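Local structure of AbyA5 (Verrucosispora maris, 4YWF) at residues F82-R87 with V152-Q157; R141-L146 with Y168-V173; R232-V237 with V292-A297; A245-K250 with D277-W282. The protein catalyses an acetate elimination in spirotetronate biosynthesis, working as an esterase-like lyase of the alpha/beta-hydrolase superfamily. The protein carries 4 engineered substitutions. All coordinates share one frame; numbering follows the deposited sequence.

Contact 1: residues F82-R87 with V152-Q157. Engineered in segment 82-87: Met85 (natural residue Leu).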
loop_
_atom_site.group_PDB
_atom_site.type_symbol
_atom_site.label_atom_id
_atom_site.label_comp_id
_atom_site.label_asym_id
_atom_site.label_seq_id
_atom_site.Cartn_x
_atom_site.Cartn_y
_atom_site.Cartn_z
ATOM N N PHE A 82 11.915 9.455 -7.907
ATOM C CA PHE A 82 11.652 10.837 -8.209
ATOM C C PHE A 82 10.458 11.045 -9.123
ATOM O O PHE A 82 9.706 11.906 -8.813
ATOM C CB PHE A 82 12.857 11.628 -8.715
ATOM C CG PHE A 82 13.940 11.812 -7.710
ATOM C CD1 PHE A 82 13.709 11.660 -6.339
ATOM C CD2 PHE A 82 15.219 12.111 -8.129
ATOM C CE1 PHE A 82 14.744 11.814 -5.425
ATOM C CE2 PHE A 82 16.223 12.310 -7.217
ATOM C CZ PHE A 82 16.013 12.111 -5.873
ATOM N N TYR A 83 10.263 10.233 -10.169
ATOM C CA TYR A 83 9.037 10.279 -10.954
ATOM C C TYR A 83 7.835 9.937 -10.079
ATOM O O TYR A 83 6.782 10.523 -10.227
ATOM C CB TYR A 83 9.128 9.361 -12.178
ATOM C CG TYR A 83 10.170 9.714 -13.210
ATOM C CD1 TYR A 83 10.439 11.047 -13.558
ATOM C CD2 TYR A 83 10.862 8.715 -13.900
ATOM C CE1 TYR A 83 11.387 11.379 -14.544
ATOM C CE2 TYR A 83 11.819 9.038 -14.879
ATOM C CZ TYR A 83 12.074 10.388 -15.166
ATOM O OH TYR A 83 12.970 10.701 -16.112
ATOM N N ASN A 84 7.991 8.984 -9.169
ATOM C CA ASN A 84 6.921 8.638 -8.210
ATOM C C ASN A 84 6.469 9.882 -7.435
ATOM O O ASN A 84 5.287 10.245 -7.445
ATOM C CB ASN A 84 7.415 7.505 -7.274
ATOM C CG ASN A 84 6.397 7.084 -6.239
ATOM O OD1 ASN A 84 5.212 7.491 -6.207
ATOM N ND2 ASN A 84 6.824 6.185 -5.448
HETATM N N MSE A 85 7.435 10.588 -6.838
HETATM C CA MSE A 85 7.134 11.805 -6.075
HETATM C C MSE A 85 6.414 12.816 -6.945
HETATM O O MSE A 85 5.476 13.459 -6.500
HETATM C CB MSE A 85 8.391 12.446 -5.543
HETATM C CG MSE A 85 8.980 11.613 -4.441
HETATM SE SE MSE A 85 7.560 11.513 -3.082
HETATM C CE MSE A 85 6.988 9.628 -3.254
ATOM N N ALA A 86 6.849 12.981 -8.183
ATOM C CA ALA A 86 6.191 13.900 -9.095
ATOM C C ALA A 86 4.679 13.704 -9.269
ATOM O O ALA A 86 3.906 14.657 -9.418
ATOM C CB ALA A 86 6.873 13.782 -10.439
ATOM N N ARG A 87 4.276 12.444 -9.353
ATOM C CA ARG A 87 2.877 12.047 -9.484
ATOM C C ARG A 87 2.099 12.083 -8.145
ATOM O O ARG A 87 0.894 12.151 -8.143
ATOM C CB ARG A 87 2.849 10.635 -10.143
ATOM C CG ARG A 87 1.691 9.766 -9.777
ATOM C CD ARG A 87 1.930 8.545 -8.907
ATOM N NE ARG A 87 2.545 8.607 -7.597
ATOM C CZ ARG A 87 1.960 8.444 -6.402
ATOM N NH1 ARG A 87 0.615 8.342 -6.211
ATOM N NH2 ARG A 87 2.769 8.423 -5.348
ATOM N N VAL A 152 -1.837 6.715 -1.302
ATOM C CA VAL A 152 -0.892 7.472 -2.121
ATOM C C VAL A 152 0.299 6.626 -2.620
ATOM O O VAL A 152 1.098 7.112 -3.406
ATOM C CB VAL A 152 -0.399 8.805 -1.471
ATOM C CG1 VAL A 152 -1.561 9.792 -1.302
ATOM C CG2 VAL A 152 0.343 8.569 -0.159
ATOM N N SER A 153 0.387 5.368 -2.194
ATOM C CA SER A 153 1.553 4.471 -2.458
ATOM C C SER A 153 1.360 3.645 -3.739
ATOM O O SER A 153 0.526 2.756 -3.781
ATOM C CB SER A 153 1.773 3.499 -1.295
ATOM O OG SER A 153 2.119 4.190 -0.078
ATOM N N ILE A 154 2.149 3.929 -4.763
ATOM C CA ILE A 154 2.188 3.096 -5.958
ATOM C C ILE A 154 3.124 1.918 -5.777
ATOM O O ILE A 154 3.977 1.927 -4.927
ATOM C CB ILE A 154 2.580 3.879 -7.240
ATOM C CG1 ILE A 154 4.019 4.397 -7.133
ATOM C CG2 ILE A 154 1.511 4.901 -7.559
ATOM C CD1 ILE A 154 4.604 4.804 -8.481
ATOM N N LYS A 155 2.953 0.918 -6.620
ATOM C CA LYS A 155 3.520 -0.418 -6.384
ATOM C C LYS A 155 5.035 -0.423 -6.671
ATOM O O LYS A 155 5.813 -1.259 -6.148
ATOM C CB LYS A 155 2.784 -1.441 -7.288
ATOM C CG LYS A 155 2.799 -1.117 -8.792
ATOM C CD LYS A 155 1.904 -2.042 -9.646
ATOM C CE LYS A 155 2.061 -1.745 -11.139
ATOM N NZ LYS A 155 1.878 -0.314 -11.527
ATOM N N GLU A 156 5.468 0.555 -7.455
ATOM C CA GLU A 156 6.856 0.739 -7.741
ATOM C C GLU A 156 7.624 1.199 -6.507
ATOM O O GLU A 156 8.841 1.092 -6.479
ATOM C CB GLU A 156 7.046 1.727 -8.917
ATOM C CG GLU A 156 6.671 1.095 -10.291
ATOM C CD GLU A 156 5.178 1.137 -10.573
ATOM O OE1 GLU A 156 4.419 1.908 -9.884
ATOM O OE2 GLU A 156 4.741 0.383 -11.454
ATOM N N GLN A 157 6.929 1.619 -5.452
ATOM C CA GLN A 157 7.608 1.990 -4.214
ATOM C C GLN A 157 8.212 0.743 -3.564
ATOM O O GLN A 157 9.283 0.788 -2.952
ATOM C CB GLN A 157 6.578 2.603 -3.236
ATOM C CG GLN A 157 7.127 3.700 -2.333
ATOM C CD GLN A 157 6.255 3.939 -1.101
ATOM O OE1 GLN A 157 5.032 4.095 -1.198
ATOM N NE2 GLN A 157 6.886 3.971 0.067
HETATM O O HOH W 1 4.478 5.338 -3.524
#
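Asn84, on helix 76-87, and Ile154, in the loop that leaves strand 143-148 of the alpha/beta-hydrolase sheet, bring their CA atoms to 7.6 Å, a separation bridged by side chains rather than by paired backbones. In this superfamily the loop after the third strand commonly contributes to the oxyanion hole, so the helix packs against a region probably close to the catalytic centre. Arg87 carries the polar part. Its guanidinium gives NH2 to Val152 O at 2.9 Å, with the donor almost in line with that carbonyl, and NH1 adds a weak bond to the same oxygen. The group is set side-on from within the helix: NE bonds to Asn84 O at 3.2 Å and NH2 to Asn84 OD1 at 2.8 Å, which together fix its rotation. Ile154 CG2 lies over one face of the guanidinium, toward its rim, 3.8 Å from Arg87 CZ. The Asn84 amide, carried across by a CG anti to the backbone N (chi1 179°), meets the other branch of the isoleucine, with OD1 3.4 Å from Ile154 CG1. One water accepts from Asn84 ND2 and Ile154 N and donates to Gln157 OE1 at 2.7 Å.

Contact 2: residues R141-L146 with Y168-V173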
loop_
_atom_site.group_PDB
_atom_site.type_symbol
_atom_site.label_atom_id
_atom_site.label_comp_id
_atom_site.label_asym_id
_atom_site.label_seq_id
_atom_site.Cartn_x
_atom_site.Cartn_y
_atom_site.Cartn_z
ATOM N N ARG A 141 5.772 -25.146 -5.099
ATOM C CA ARG A 141 4.595 -24.392 -4.663
ATOM C C ARG A 141 5.001 -23.529 -3.439
ATOM O O ARG A 141 5.005 -24.024 -2.326
ATOM C CB ARG A 141 3.444 -25.350 -4.341
ATOM N N ARG A 142 5.363 -22.256 -3.655
ATOM C CA ARG A 142 5.711 -21.309 -2.555
ATOM C C ARG A 142 4.537 -20.484 -1.997
ATOM O O ARG A 142 3.719 -20.005 -2.731
ATOM C CB ARG A 142 6.755 -20.298 -3.025
ATOM C CG ARG A 142 8.051 -20.896 -3.425
ATOM C CD ARG A 142 8.590 -20.285 -4.713
ATOM N NE ARG A 142 9.283 -19.030 -4.489
ATOM C CZ ARG A 142 10.480 -18.917 -3.941
ATOM N NH1 ARG A 142 11.146 -20.008 -3.568
ATOM N NH2 ARG A 142 11.028 -17.704 -3.792
ATOM N N PRO A 143 4.507 -20.267 -0.672
ATOM C CA PRO A 143 3.512 -19.355 -0.103
ATOM C C PRO A 143 3.512 -17.987 -0.723
ATOM O O PRO A 143 4.558 -17.510 -1.120
ATOM C CB PRO A 143 3.937 -19.219 1.356
ATOM C CG PRO A 143 5.367 -19.662 1.399
ATOM C CD PRO A 143 5.510 -20.701 0.315
ATOM N N VAL A 144 2.346 -17.362 -0.771
ATOM C CA VAL A 144 2.188 -16.050 -1.395
ATOM C C VAL A 144 2.402 -14.897 -0.373
ATOM O O VAL A 144 1.844 -14.927 0.729
ATOM C CB VAL A 144 0.782 -15.895 -2.050
ATOM C CG1 VAL A 144 0.652 -14.539 -2.669
ATOM C CG2 VAL A 144 0.585 -16.867 -3.184
ATOM N N LEU A 145 3.215 -13.911 -0.723
ATOM C CA LEU A 145 3.197 -12.650 0.011
ATOM C C LEU A 145 2.566 -11.567 -0.842
ATOM O O LEU A 145 3.117 -11.164 -1.887
ATOM C CB LEU A 145 4.558 -12.244 0.530
ATOM C CG LEU A 145 4.641 -10.936 1.312
ATOM C CD1 LEU A 145 3.883 -10.882 2.621
ATOM C CD2 LEU A 145 6.103 -10.770 1.628
ATOM N N LEU A 146 1.350 -11.168 -0.450
ATOM C CA LEU A 146 0.703 -10.105 -1.150
ATOM C C LEU A 146 1.056 -8.732 -0.510
ATOM O O LEU A 146 0.860 -8.534 0.671
ATOM C CB LEU A 146 -0.802 -10.317 -1.173
ATOM C CG LEU A 146 -1.405 -11.475 -1.952
ATOM C CD1 LEU A 146 -2.885 -11.389 -1.892
ATOM C CD2 LEU A 146 -1.006 -11.547 -3.423
ATOM N N TYR A 168 13.354 -14.978 0.737
ATOM C CA TYR A 168 12.773 -15.586 1.932
ATOM C C TYR A 168 11.796 -16.737 1.637
ATOM O O TYR A 168 11.147 -17.238 2.555
ATOM C CB TYR A 168 12.140 -14.542 2.795
ATOM C CG TYR A 168 13.104 -13.670 3.592
ATOM C CD1 TYR A 168 13.882 -14.221 4.610
ATOM C CD2 TYR A 168 13.180 -12.306 3.392
ATOM C CE1 TYR A 168 14.752 -13.430 5.364
ATOM C CE2 TYR A 168 14.023 -11.505 4.147
ATOM C CZ TYR A 168 14.814 -12.079 5.123
ATOM O OH TYR A 168 15.665 -11.308 5.883
ATOM N N GLY A 169 11.699 -17.181 0.380
ATOM C CA GLY A 169 10.817 -18.325 0.042
ATOM C C GLY A 169 9.377 -18.041 -0.440
ATOM O O GLY A 169 8.576 -18.942 -0.675
ATOM N N PHE A 170 9.060 -16.791 -0.653
ATOM C CA PHE A 170 7.692 -16.432 -1.054
ATOM C C PHE A 170 7.577 -16.303 -2.565
ATOM O O PHE A 170 8.532 -15.884 -3.247
ATOM C CB PHE A 170 7.338 -15.072 -0.514
ATOM C CG PHE A 170 7.233 -15.016 0.983
ATOM C CD1 PHE A 170 6.161 -15.573 1.617
ATOM C CD2 PHE A 170 8.206 -14.401 1.724
ATOM C CE1 PHE A 170 6.032 -15.524 3.006
ATOM C CE2 PHE A 170 8.095 -14.310 3.115
ATOM C CZ PHE A 170 7.009 -14.892 3.757
ATOM N N ALA A 171 6.369 -16.555 -3.041
ATOM C CA ALA A 171 5.858 -15.921 -4.225
ATOM C C ALA A 171 5.285 -14.539 -3.837
ATOM O O ALA A 171 4.237 -14.435 -3.230
ATOM C CB ALA A 171 4.813 -16.807 -4.846
ATOM N N ALA A 172 6.006 -13.481 -4.203
ATOM C CA ALA A 172 5.759 -12.114 -3.752
ATOM C C ALA A 172 5.092 -11.339 -4.896
ATOM O O ALA A 172 5.531 -11.406 -6.031
ATOM C CB ALA A 172 7.056 -11.422 -3.287
ATOM N N VAL A 173 3.977 -10.691 -4.584
ATOM C CA VAL A 173 3.215 -9.946 -5.567
ATOM C C VAL A 173 2.877 -8.573 -5.008
ATOM O O VAL A 173 2.165 -8.450 -3.973
ATOM C CB VAL A 173 1.904 -10.612 -5.867
ATOM C CG1 VAL A 173 1.126 -9.768 -6.858
ATOM C CG2 VAL A 173 2.125 -12.023 -6.401
#
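The Phe170 ring meets Leu145 because chi1 of -67° sets its CG opposite the carbonyl carbon, and Arg142, its chain bent at chi2 and chi3, folds its guanidinium back over the Gly169-Phe170 backbone. Leu145 CB then makes a CH-pi contact over one face of the ring, 4.2 Å from its centroid, while Pro143 O sits at the ring edge, near its plane. On the arginine, Gly169 C lies over the centre of one guanidinium face; Arg142 NH2 makes only a weak bond to Phe170 O, at 3.1 Å. Strands 143-146 and 171-173 pair in parallel, as in a beta-alpha-beta crossover, with short-segment axes at 21°. The ladder runs from Ala171 N to Pro143 O (2.8 Å), from Leu145 N to Ala171 O (2.8 Å) and from Val173 N to Leu145 O (2.9 Å), the last nearly straight. Leu146 CD2 lies beside Val173 CB at 3.9 Å, the two side chains pointing the same way. Helix 162-167 makes the connection between the strands. Strand 207-215 pairs with 143-148 along its other side, helix 337-351 covers Leu145 and Phe170, and helix 194-201 covers Val144 and Leu146 on the opposite face of the sheet.

Contact 3: residues R232-V237 with V292-A297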
loop_
_atom_site.group_PDB
_atom_site.type_symbol
_atom_site.label_atom_id
_atom_site.label_comp_id
_atom_site.label_asym_id
_atom_site.label_seq_id
_atom_site.Cartn_x
_atom_site.Cartn_y
_atom_site.Cartn_z
ATOM N N ARG A 232 -8.055 -18.140 2.046
ATOM C CA ARG A 232 -6.701 -18.253 1.595
ATOM C C ARG A 232 -5.752 -17.316 2.372
ATOM O O ARG A 232 -4.564 -17.610 2.524
ATOM C CB ARG A 232 -6.606 -18.076 0.089
ATOM C CG ARG A 232 -7.318 -19.192 -0.677
ATOM C CD ARG A 232 -8.333 -18.494 -1.536
ATOM N NE ARG A 232 -7.889 -18.376 -2.860
ATOM C CZ ARG A 232 -8.350 -17.524 -3.781
ATOM N NH1 ARG A 232 -9.220 -16.575 -3.551
ATOM N NH2 ARG A 232 -7.897 -17.673 -4.999
ATOM N N LEU A 233 -6.299 -16.234 2.865
ATOM C CA LEU A 233 -5.544 -15.313 3.701
ATOM C C LEU A 233 -5.289 -15.934 5.034
ATOM O O LEU A 233 -6.199 -16.020 5.787
ATOM C CB LEU A 233 -6.233 -13.964 3.900
ATOM C CG LEU A 233 -6.461 -13.100 2.679
ATOM C CD1 LEU A 233 -7.287 -11.851 3.013
ATOM C CD2 LEU A 233 -5.106 -12.772 2.087
ATOM N N ARG A 234 -4.022 -16.224 5.324
ATOM C CA ARG A 234 -3.585 -16.875 6.541
ATOM C C ARG A 234 -2.957 -15.892 7.563
ATOM O O ARG A 234 -2.642 -16.265 8.684
ATOM C CB ARG A 234 -2.567 -17.978 6.195
ATOM C CG ARG A 234 -3.084 -19.198 5.389
ATOM C CD ARG A 234 -4.547 -19.655 5.625
ATOM N NE ARG A 234 -4.954 -19.886 7.013
ATOM C CZ ARG A 234 -6.221 -19.765 7.477
ATOM N NH1 ARG A 234 -6.466 -20.004 8.745
ATOM N NH2 ARG A 234 -7.274 -19.428 6.693
ATOM N N GLY A 235 -2.740 -14.647 7.155
ATOM C CA GLY A 235 -2.296 -13.618 8.090
ATOM C C GLY A 235 -2.212 -12.226 7.438
ATOM O O GLY A 235 -2.193 -12.070 6.215
ATOM N N ILE A 236 -2.156 -11.206 8.289
ATOM C CA ILE A 236 -2.205 -9.833 7.857
ATOM C C ILE A 236 -1.161 -9.095 8.657
ATOM O O ILE A 236 -1.050 -9.313 9.879
ATOM C CB ILE A 236 -3.583 -9.184 8.084
ATOM C CG1 ILE A 236 -4.633 -9.844 7.192
ATOM C CG2 ILE A 236 -3.542 -7.661 7.852
ATOM C CD1 ILE A 236 -6.047 -9.385 7.571
ATOM N N VAL A 237 -0.419 -8.260 7.950
ATOM C CA VAL A 237 0.523 -7.353 8.556
ATOM C C VAL A 237 0.242 -5.985 7.982
ATOM O O VAL A 237 0.245 -5.820 6.765
ATOM C CB VAL A 237 2.013 -7.737 8.279
ATOM C CG1 VAL A 237 2.917 -6.799 9.051
ATOM C CG2 VAL A 237 2.270 -9.172 8.663
ATOM N N VAL A 292 -12.304 -12.307 12.311
ATOM C CA VAL A 292 -10.955 -12.440 11.714
ATOM C C VAL A 292 -10.219 -13.480 12.503
ATOM O O VAL A 292 -9.867 -13.196 13.662
ATOM C CB VAL A 292 -10.194 -11.112 11.817
ATOM C CG1 VAL A 292 -8.755 -11.235 11.343
ATOM C CG2 VAL A 292 -10.931 -10.006 11.059
ATOM N N ARG A 293 -9.996 -14.669 11.929
ATOM C CA ARG A 293 -9.380 -15.788 12.682
ATOM C C ARG A 293 -7.958 -16.172 12.221
ATOM O O ARG A 293 -7.573 -17.336 12.173
ATOM C CB ARG A 293 -10.249 -17.026 12.644
ATOM C CG ARG A 293 -11.222 -17.082 13.802
ATOM C CD ARG A 293 -12.605 -16.744 13.317
ATOM N NE ARG A 293 -13.436 -16.358 14.450
ATOM C CZ ARG A 293 -14.749 -16.572 14.547
ATOM N NH1 ARG A 293 -15.441 -17.176 13.586
ATOM N NH2 ARG A 293 -15.366 -16.185 15.641
ATOM N N ILE A 294 -7.163 -15.148 12.013
ATOM C CA ILE A 294 -5.814 -15.304 11.500
ATOM C C ILE A 294 -5.001 -14.300 12.251
ATOM O O ILE A 294 -5.555 -13.358 12.821
ATOM C CB ILE A 294 -5.748 -14.987 9.996
ATOM C CG1 ILE A 294 -6.412 -13.632 9.698
ATOM C CG2 ILE A 294 -6.404 -16.117 9.200
ATOM C CD1 ILE A 294 -6.196 -13.084 8.307
ATOM N N PRO A 295 -3.681 -14.516 12.273
ATOM C CA PRO A 295 -2.897 -13.541 12.977
ATOM C C PRO A 295 -2.926 -12.190 12.257
ATOM O O PRO A 295 -3.045 -12.114 11.009
ATOM C CB PRO A 295 -1.492 -14.178 13.070
ATOM C CG PRO A 295 -1.559 -15.438 12.292
ATOM C CD PRO A 295 -2.964 -15.798 12.063
ATOM N N VAL A 296 -2.926 -11.140 13.075
ATOM C CA VAL A 296 -2.921 -9.788 12.628
ATOM C C VAL A 296 -1.907 -9.011 13.392
ATOM O O VAL A 296 -1.938 -8.977 14.615
ATOM C CB VAL A 296 -4.275 -9.091 12.822
ATOM C CG1 VAL A 296 -4.171 -7.677 12.322
ATOM C CG2 VAL A 296 -5.370 -9.844 12.102
ATOM N N ALA A 297 -1.022 -8.371 12.653
ATOM C CA ALA A 297 0.049 -7.514 13.204
ATOM C C ALA A 297 -0.177 -6.097 12.698
ATOM O O ALA A 297 -0.598 -5.922 11.551
ATOM C CB ALA A 297 1.436 -8.052 12.751
#
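Ile236 and Val296 sit directly across from each other in a parallel bridge, CA atoms 4.8 Å apart, and the end-to-end directions of the touching parts, 233-237 and 293-297, differ by 26°. The pairing belongs to the central sheet of the alpha/beta-hydrolase fold, where strand 233-239 lies next to strand 296-301. Both polar atoms of the Ile236 backbone are used: its N donates to Pro295 O at 3.0 Å and its O accepts from Ala297 N at 2.9 Å. One step earlier the ladder stops. Pro295 has no N-H to offer, and its CD lies 3.4 Å from Arg234 O instead. Ile294, just ahead of the proline, fills the start of the interface. With chi1 at 50° its CG1 stands between the backbone N and the carbonyl carbon, and the two branches separate: CD1 packs 3.8 Å from Ile236 CG1, while CG2 approaches Leu233 O at 3.4 Å and also lies over one face of the Arg234 guanidinium, 3.9 Å from NH1. The polar end of that arginine is held from its own side, through NH2 to Pro231 O. Ile236 and Val296 point to the face covered by helix 218-226; Val237 and Ala297, CG1 to CB 4.2 Å, point to the face under helix 337-351. The chemistry therefore changes along the contact. Two amide-carbonyl bonds hold the Ile236-Ala297 end, whereas at the entry to strand 296-301 the proline and the branched isoleucine leave cohesion mainly to apolar contact and to an aliphatic group covering a guanidinium.

Contact 4: residues A245-K250 with D277-W282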
loop_
_atom_site.group_PDB
_atom_site.type_symbol
_atom_site.label_atom_id
_atom_site.label_comp_id
_atom_site.label_asym_id
_atom_site.label_seq_id
_atom_site.Cartn_x
_atom_site.Cartn_y
_atom_site.Cartn_z
ATOM N N ALA A 245 -13.669 4.203 13.768
ATOM C CA ALA A 245 -13.657 5.617 14.047
ATOM C C ALA A 245 -13.259 6.528 12.865
ATOM O O ALA A 245 -13.815 7.628 12.717
ATOM C CB ALA A 245 -12.769 5.938 15.220
ATOM N N PHE A 246 -12.286 6.105 12.052
ATOM C CA PHE A 246 -11.970 6.873 10.861
ATOM C C PHE A 246 -13.256 7.157 10.001
ATOM O O PHE A 246 -13.410 8.213 9.425
ATOM C CB PHE A 246 -10.902 6.157 10.026
ATOM C CG PHE A 246 -10.508 6.912 8.809
ATOM C CD1 PHE A 246 -9.655 7.965 8.888
ATOM C CD2 PHE A 246 -11.086 6.611 7.587
ATOM C CE1 PHE A 246 -9.342 8.725 7.758
ATOM C CE2 PHE A 246 -10.788 7.348 6.443
ATOM C CZ PHE A 246 -9.899 8.398 6.528
ATOM N N PHE A 247 -14.148 6.189 9.925
ATOM C CA PHE A 247 -15.230 6.215 9.007
ATOM C C PHE A 247 -16.446 6.900 9.636
ATOM O O PHE A 247 -17.322 7.299 8.932
ATOM C CB PHE A 247 -15.581 4.804 8.597
ATOM C CG PHE A 247 -14.491 4.105 7.869
ATOM C CD1 PHE A 247 -14.245 4.406 6.527
ATOM C CD2 PHE A 247 -13.697 3.127 8.504
ATOM C CE1 PHE A 247 -13.240 3.771 5.813
ATOM C CE2 PHE A 247 -12.684 2.515 7.788
ATOM C CZ PHE A 247 -12.431 2.857 6.468
ATOM N N THR A 248 -16.468 7.038 10.954
ATOM C CA THR A 248 -17.674 7.476 11.697
ATOM C C THR A 248 -17.460 8.676 12.595
ATOM O O THR A 248 -18.425 9.277 13.046
ATOM C CB THR A 248 -18.211 6.343 12.639
ATOM O OG1 THR A 248 -17.248 6.119 13.652
ATOM C CG2 THR A 248 -18.480 5.016 11.856
ATOM N N ASP A 249 -16.229 9.026 12.900
ATOM C CA ASP A 249 -15.998 10.132 13.863
ATOM C C ASP A 249 -15.893 11.417 13.103
ATOM O O ASP A 249 -14.862 11.695 12.491
ATOM C CB ASP A 249 -14.732 9.918 14.644
ATOM C CG ASP A 249 -14.435 11.040 15.600
ATOM O OD1 ASP A 249 -15.095 12.109 15.572
ATOM O OD2 ASP A 249 -13.507 10.862 16.392
ATOM N N LYS A 250 -16.966 12.213 13.139
ATOM C CA LYS A 250 -17.024 13.488 12.378
ATOM C C LYS A 250 -16.077 14.626 12.788
ATOM O O LYS A 250 -15.483 15.300 11.906
ATOM C CB LYS A 250 -18.485 13.991 12.367
ATOM C CG LYS A 250 -19.387 13.129 11.537
ATOM C CD LYS A 250 -18.990 13.191 10.064
ATOM C CE LYS A 250 -20.060 12.590 9.157
ATOM N NZ LYS A 250 -19.535 11.834 7.968
ATOM N N ASP A 277 -19.347 10.657 4.063
ATOM C CA ASP A 277 -20.660 10.094 4.050
ATOM C C ASP A 277 -20.613 8.872 3.223
ATOM O O ASP A 277 -21.217 7.826 3.557
ATOM C CB ASP A 277 -21.704 11.034 3.426
ATOM C CG ASP A 277 -22.219 12.047 4.383
ATOM O OD1 ASP A 277 -21.957 11.948 5.625
ATOM O OD2 ASP A 277 -22.886 12.965 3.885
ATOM N N HIS A 278 -19.878 8.978 2.124
ATOM C CA HIS A 278 -19.778 7.850 1.224
ATOM C C HIS A 278 -19.195 6.587 1.920
ATOM O O HIS A 278 -19.615 5.483 1.618
ATOM C CB HIS A 278 -19.000 8.245 -0.045
ATOM C CG HIS A 278 -18.964 7.170 -1.084
ATOM N ND1 HIS A 278 -20.082 6.741 -1.758
ATOM C CD2 HIS A 278 -17.943 6.420 -1.550
ATOM C CE1 HIS A 278 -19.762 5.772 -2.589
ATOM N NE2 HIS A 278 -18.463 5.560 -2.486
ATOM N N VAL A 279 -18.260 6.759 2.837
ATOM C CA VAL A 279 -17.526 5.590 3.402
ATOM C C VAL A 279 -18.045 5.268 4.812
ATOM O O VAL A 279 -17.470 4.423 5.517
ATOM C CB VAL A 279 -16.000 5.821 3.431
ATOM C CG1 VAL A 279 -15.476 6.015 2.014
ATOM C CG2 VAL A 279 -15.610 7.044 4.277
ATOM N N ARG A 280 -19.149 5.924 5.198
ATOM C CA ARG A 280 -19.665 5.775 6.565
ATOM C C ARG A 280 -19.923 4.305 6.918
ATOM O O ARG A 280 -19.424 3.846 7.931
ATOM C CB ARG A 280 -20.860 6.689 6.850
ATOM C CG ARG A 280 -22.158 6.389 6.083
ATOM C CD ARG A 280 -23.152 7.559 6.221
ATOM N NE ARG A 280 -24.508 7.209 5.799
ATOM C CZ ARG A 280 -24.937 7.182 4.535
ATOM N NH1 ARG A 280 -24.116 7.481 3.530
ATOM N NH2 ARG A 280 -26.201 6.839 4.273
ATOM N N ASN A 281 -20.552 3.528 6.067
ATOM C CA ASN A 281 -20.835 2.155 6.444
ATOM C C ASN A 281 -19.686 1.176 6.171
ATOM O O ASN A 281 -19.887 -0.021 6.165
ATOM C CB ASN A 281 -22.163 1.691 5.832
ATOM C CG ASN A 281 -23.338 2.610 6.244
ATOM O OD1 ASN A 281 -23.525 2.931 7.432
ATOM N ND2 ASN A 281 -24.127 3.028 5.275
ATOM N N TRP A 282 -18.472 1.691 5.945
ATOM C CA TRP A 282 -17.300 0.817 5.765
ATOM C C TRP A 282 -16.654 0.414 7.070
ATOM O O TRP A 282 -15.710 -0.398 7.075
ATOM C CB TRP A 282 -16.264 1.530 4.886
ATOM C CG TRP A 282 -16.707 1.756 3.483
ATOM C CD1 TRP A 282 -17.998 1.543 2.925
ATOM C CD2 TRP A 282 -15.896 2.257 2.427
ATOM N NE1 TRP A 282 -17.975 1.878 1.580
ATOM C CE2 TRP A 282 -16.707 2.313 1.252
ATOM C CE3 TRP A 282 -14.545 2.608 2.340
ATOM C CZ2 TRP A 282 -16.200 2.741 0.024
ATOM C CZ3 TRP A 282 -14.041 3.050 1.108
ATOM C CH2 TRP A 282 -14.860 3.116 -0.020
#
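The Phe247 ring is sandwiched: Trp282 CB covers one face, offset toward the rim, Phe246 CD2 sits over the centre of the opposite face, and Val279 CG2 meets the ring edge in plane. The approach of Trp282 CB is a CH-pi contact, 4.1 Å from the Phe247 centroid and 21° off the ring normal. These segments belong to the helical excursion between strands 233-239 and 296-301, the place after the sixth strand where alpha/beta hydrolases often carry a lid. Phe247 CD1 touches Val279 CG2 at 3.7 Å and comes within 3.4 Å of Val279 O, which lies oblique to the ring. Chi1 of -62° places CG2 of that valine between its backbone N and carbonyl carbon, turned to the phenylalanine, and its other methyl, CG1, lies over one face of the Trp282 indole. Val279 thus serves both aromatic groups. Beyond the segments, His221 meets the Phe247 ring and its NE2 is hydrogen-bonded to Trp282 O. At the exposed residues Lys250 and Asp277 the chemistry turns polar. Lys250 bends across so that NZ makes a weak salt bridge with Asp277 OD1 at 3.4 Å, and it has a second weak partner in Gln253. At the end of helix 275-278, Asp277 O accepts two bonds that arrive from opposite faces of its carbonyl plane, one from Arg280 N at 3.3 Å and one from Arg280 NH1 at 2.9 Å.

In the fold
Contacts 2 and 3 belong to the same central sheet, on the two sides of strand 207-215, with centres about 15 Å apart; helix 337-351 touches both. Each is a buried parallel pairing, with a fuller ladder in contact 2 and one cut short by a proline in contact 3. Contact 1 is also buried but joins a helix to a loop through an arginine, an amide and a water, without strand pairing. Contact 4, partly exposed, relies on aromatic packing with a weak salt bridge on its exposed side. It arises from the chain between the two strands of contact 3, and its centre lies about 34 Å from that of contact 2, across the chain's centre.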